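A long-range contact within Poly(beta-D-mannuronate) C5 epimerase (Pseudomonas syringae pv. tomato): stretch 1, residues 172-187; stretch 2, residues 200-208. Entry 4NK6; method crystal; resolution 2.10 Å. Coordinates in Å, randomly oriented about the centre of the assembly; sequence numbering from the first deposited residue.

Stretch 1 172-187: GLAAYRTPDEFRPFVL
Stretch 2 200-208: KMASMGYNQ

Stretch 1 is mostly loop between short strands at 172-173 and 186-187; stretch 2 leaves its strand (200-202) at S203. CA-CA distances fix the register: A174-S203 5.6 Å, F185-M204 5.0 Å and P179-N207 5.2 Å. The pairs do not run in one order, because stretch 1 loops out through a type I turn from T178 to E181 and returns, meeting stretch 2 on both legs. Together the stretches bury 776 Å².

Y206 covers the most surface. Its backbone is extended (phi/psi -161/180), its CB points toward stretch 1, and chi1 70° (p) with chi2 -66° lays one ring face beneath F182 CA, which sits 3.6 Å from the ring centroid and 4° off the normal, a CH-pi contact. The F182 ring (chi1 165°, t) turns its edge to the Y206 face, centroids 5.5 Å apart and planes at 71°. Beside it, N207 N donates to P179 O at 2.9 Å (162°), and N207 ND2 (chi1 t) reaches D180 OD1 at 3.3 Å.

S203 (phi/psi 71/21; chi1 -66°, m) directs CB toward stretch 1, 3.4 Å from A174 O. Its OG, hydrogen-bonded elsewhere in the structure, makes van der Waals contact with L173 CB at 3.7 Å.

R183 (phi/psi -134/141; chi1-chi4 m, t, m, 167°) points its CB toward stretch 2, and its guanidinium meets the carbonyls of S203 and G205. G205 O lies near the guanidinium plane and accepts from R183 NE at 2.8 Å (158°) and NH2 at 3.1 Å (137°). S203 O instead lies over one face, 3.1 Å from R183 CZ, with angles too poor for hydrogen bonding. Within stretch 1, R183 NH1 donates to A174 O at 3.0 Å, tying the two legs together.

G205 N donates to P184 O at 2.9 Å (147°). At phi/psi 95/154 a CB on G205 would jam against the preceding carbonyl. Nearby, M204 SD (chi1 m, then t, t) packs 3.9 Å from V186 CG2, an apolar contact.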

# COMPACT_ATOMS: atom_id res chain seq x y z
N GLY A 172 18.84 15.68 -7.21
CA GLY A 172 18.10 14.62 -7.87
C GLY A 172 17.22 13.91 -6.85
O GLY A 172 17.13 14.34 -5.70
N LEU A 173 16.58 12.83 -7.29
CA LEU A 173 15.74 12.02 -6.41
C LEU A 173 16.55 11.53 -5.22
O LEU A 173 17.74 11.25 -5.34
CB LEU A 173 15.18 10.81 -7.17
CG LEU A 173 14.21 11.11 -8.31
CD1 LEU A 173 13.78 9.82 -9.04
CD2 LEU A 173 13.00 11.83 -7.76
N ALA A 174 15.89 11.43 -4.07
CA ALA A 174 16.52 10.86 -2.87
C ALA A 174 16.61 9.34 -2.97
O ALA A 174 15.92 8.62 -2.25
CB ALA A 174 15.72 11.25 -1.62
N ALA A 175 17.46 8.86 -3.88
CA ALA A 175 17.57 7.43 -4.16
C ALA A 175 17.81 6.64 -2.88
O ALA A 175 18.55 7.09 -2.00
CB ALA A 175 18.68 7.16 -5.18
N TYR A 176 17.18 5.48 -2.76
CA TYR A 176 17.28 4.68 -1.55
C TYR A 176 18.71 4.27 -1.26
O TYR A 176 19.44 3.87 -2.16
CB TYR A 176 16.42 3.42 -1.64
CG TYR A 176 16.64 2.53 -0.46
CD1 TYR A 176 16.11 2.86 0.78
CD2 TYR A 176 17.42 1.37 -0.57
CE1 TYR A 176 16.33 2.06 1.88
CE2 TYR A 176 17.64 0.56 0.54
CZ TYR A 176 17.09 0.92 1.76
OH TYR A 176 17.28 0.15 2.87
N ARG A 177 19.12 4.37 0.01
CA ARG A 177 20.46 3.94 0.42
C ARG A 177 20.44 3.04 1.65
O ARG A 177 21.13 2.04 1.70
CB ARG A 177 21.36 5.15 0.69
CG ARG A 177 21.73 5.95 -0.54
CD ARG A 177 22.73 7.06 -0.23
NE ARG A 177 22.16 8.15 0.55
CZ ARG A 177 22.58 9.41 0.47
NH1 ARG A 177 23.56 9.74 -0.36
NH2 ARG A 177 22.01 10.36 1.21
N THR A 178 19.68 3.42 2.67
CA THR A 178 19.73 2.69 3.93
C THR A 178 18.37 2.82 4.64
O THR A 178 17.65 3.79 4.40
CB THR A 178 20.93 3.20 4.80
OG1 THR A 178 21.18 2.30 5.88
CG2 THR A 178 20.68 4.59 5.35
N PRO A 179 18.00 1.82 5.46
CA PRO A 179 16.65 1.83 6.06
C PRO A 179 16.31 3.05 6.93
O PRO A 179 15.18 3.53 6.88
CB PRO A 179 16.65 0.56 6.94
CG PRO A 179 17.67 -0.35 6.29
CD PRO A 179 18.74 0.58 5.78
N ASP A 180 17.27 3.55 7.71
CA ASP A 180 16.95 4.56 8.71
C ASP A 180 17.18 6.01 8.28
O ASP A 180 16.99 6.92 9.06
CB ASP A 180 17.72 4.28 10.01
CG ASP A 180 17.31 2.96 10.66
OD1 ASP A 180 16.13 2.58 10.58
OD2 ASP A 180 18.18 2.29 11.23
N GLU A 181 17.61 6.22 7.04
CA GLU A 181 17.81 7.57 6.55
C GLU A 181 16.46 8.18 6.21
O GLU A 181 15.71 7.61 5.42
CB GLU A 181 18.71 7.56 5.31
CG GLU A 181 18.87 8.91 4.64
CD GLU A 181 19.71 8.84 3.38
OE1 GLU A 181 19.62 7.85 2.63
OE2 GLU A 181 20.48 9.80 3.14
N PHE A 182 16.14 9.33 6.80
CA PHE A 182 14.87 9.99 6.53
C PHE A 182 14.69 10.26 5.03
O PHE A 182 15.60 10.74 4.36
CB PHE A 182 14.76 11.33 7.30
CG PHE A 182 13.66 12.22 6.78
CD1 PHE A 182 12.37 12.10 7.28
CD2 PHE A 182 13.90 13.15 5.77
CE1 PHE A 182 11.33 12.90 6.79
CE2 PHE A 182 12.87 13.95 5.27
CZ PHE A 182 11.58 13.82 5.79
N ARG A 183 13.50 9.93 4.51
CA ARG A 183 13.10 10.38 3.18
C ARG A 183 11.67 10.88 3.29
O ARG A 183 10.86 10.32 4.03
CB ARG A 183 13.21 9.25 2.14
CG ARG A 183 14.63 8.68 2.00
CD ARG A 183 14.79 7.80 0.76
NE ARG A 183 13.81 6.72 0.72
CZ ARG A 183 13.57 5.98 -0.36
NH1 ARG A 183 14.24 6.19 -1.50
NH2 ARG A 183 12.66 5.02 -0.31
N PRO A 184 11.36 11.97 2.58
CA PRO A 184 10.00 12.51 2.53
C PRO A 184 8.96 11.44 2.25
O PRO A 184 9.28 10.40 1.68
CB PRO A 184 10.07 13.50 1.36
CG PRO A 184 11.48 14.06 1.49
CD PRO A 184 12.32 12.85 1.88
N PHE A 185 7.72 11.70 2.64
CA PHE A 185 6.67 10.70 2.52
C PHE A 185 5.32 11.40 2.52
O PHE A 185 5.23 12.60 2.79
CB PHE A 185 6.76 9.69 3.68
CG PHE A 185 6.67 10.33 5.04
CD1 PHE A 185 5.44 10.61 5.62
CD2 PHE A 185 7.82 10.65 5.75
CE1 PHE A 185 5.36 11.21 6.86
CE2 PHE A 185 7.75 11.25 7.00
CZ PHE A 185 6.52 11.53 7.56
N VAL A 186 4.28 10.64 2.23
CA VAL A 186 2.91 11.14 2.35
C VAL A 186 2.19 10.32 3.40
O VAL A 186 2.35 9.09 3.46
CB VAL A 186 2.13 11.04 1.02
CG1 VAL A 186 0.71 11.60 1.18
CG2 VAL A 186 2.87 11.79 -0.10
N LEU A 187 1.42 10.99 4.25
CA LEU A 187 0.72 10.32 5.35
C LEU A 187 -0.64 10.96 5.49
O LEU A 187 -0.74 12.18 5.57
CB LEU A 187 1.51 10.48 6.66
CG LEU A 187 0.79 10.10 7.97
CD1 LEU A 187 0.41 8.63 7.96
CD2 LEU A 187 1.64 10.42 9.21
N LYS A 200 3.09 10.69 -10.70
CA LYS A 200 4.30 9.93 -10.45
C LYS A 200 4.90 10.38 -9.13
O LYS A 200 4.99 11.58 -8.87
CB LYS A 200 5.32 10.13 -11.58
CG LYS A 200 4.83 9.67 -12.96
CD LYS A 200 5.92 9.87 -14.02
CE LYS A 200 5.40 9.61 -15.44
NZ LYS A 200 5.03 8.18 -15.69
N MET A 201 5.28 9.42 -8.29
CA MET A 201 6.05 9.68 -7.07
C MET A 201 7.20 8.71 -6.99
O MET A 201 7.05 7.54 -7.32
CB MET A 201 5.19 9.51 -5.82
CG MET A 201 3.90 10.33 -5.84
SD MET A 201 3.09 10.40 -4.23
CE MET A 201 1.74 11.50 -4.64
N ALA A 202 8.36 9.18 -6.54
CA ALA A 202 9.50 8.30 -6.40
C ALA A 202 10.31 8.60 -5.13
O ALA A 202 10.32 9.73 -4.64
CB ALA A 202 10.39 8.38 -7.64
N SER A 203 10.95 7.56 -4.61
CA SER A 203 11.98 7.70 -3.58
C SER A 203 11.48 8.13 -2.20
O SER A 203 12.25 8.60 -1.37
CB SER A 203 13.10 8.62 -4.08
OG SER A 203 13.78 7.98 -5.16
N MET A 204 10.20 7.90 -1.93
CA MET A 204 9.63 8.26 -0.64
C MET A 204 9.69 7.14 0.39
O MET A 204 9.66 5.97 0.04
CB MET A 204 8.16 8.63 -0.80
CG MET A 204 7.92 9.92 -1.56
SD MET A 204 6.15 10.24 -1.60
CE MET A 204 6.13 11.81 -2.48
N GLY A 205 9.73 7.52 1.66
CA GLY A 205 9.53 6.55 2.71
C GLY A 205 10.82 5.99 3.27
O GLY A 205 11.85 5.94 2.59
N TYR A 206 10.74 5.56 4.52
CA TYR A 206 11.86 4.89 5.16
C TYR A 206 11.36 4.11 6.37
O TYR A 206 10.17 4.10 6.66
CB TYR A 206 12.96 5.90 5.53
CG TYR A 206 12.62 6.86 6.65
CD1 TYR A 206 11.62 7.82 6.50
CD2 TYR A 206 13.33 6.84 7.86
CE1 TYR A 206 11.31 8.71 7.53
CE2 TYR A 206 13.04 7.73 8.90
CZ TYR A 206 12.03 8.67 8.72
OH TYR A 206 11.71 9.56 9.73
N ASN A 207 12.28 3.44 7.06
CA ASN A 207 11.94 2.53 8.16
C ASN A 207 11.54 3.27 9.44
O ASN A 207 12.26 3.25 10.43
CB ASN A 207 13.14 1.60 8.44
CG ASN A 207 12.84 0.54 9.49
OD1 ASN A 207 11.74 -0.00 9.55
ND2 ASN A 207 13.83 0.24 10.33
N GLN A 208 10.39 3.94 9.41
CA GLN A 208 9.89 4.67 10.58
C GLN A 208 8.36 4.66 10.54
O GLN A 208 7.76 4.81 9.48
CB GLN A 208 10.41 6.11 10.58
CG GLN A 208 9.92 6.99 11.75
CD GLN A 208 10.47 6.55 13.11
OE1 GLN A 208 11.59 6.03 13.21
NE2 GLN A 208 9.68 6.74 14.15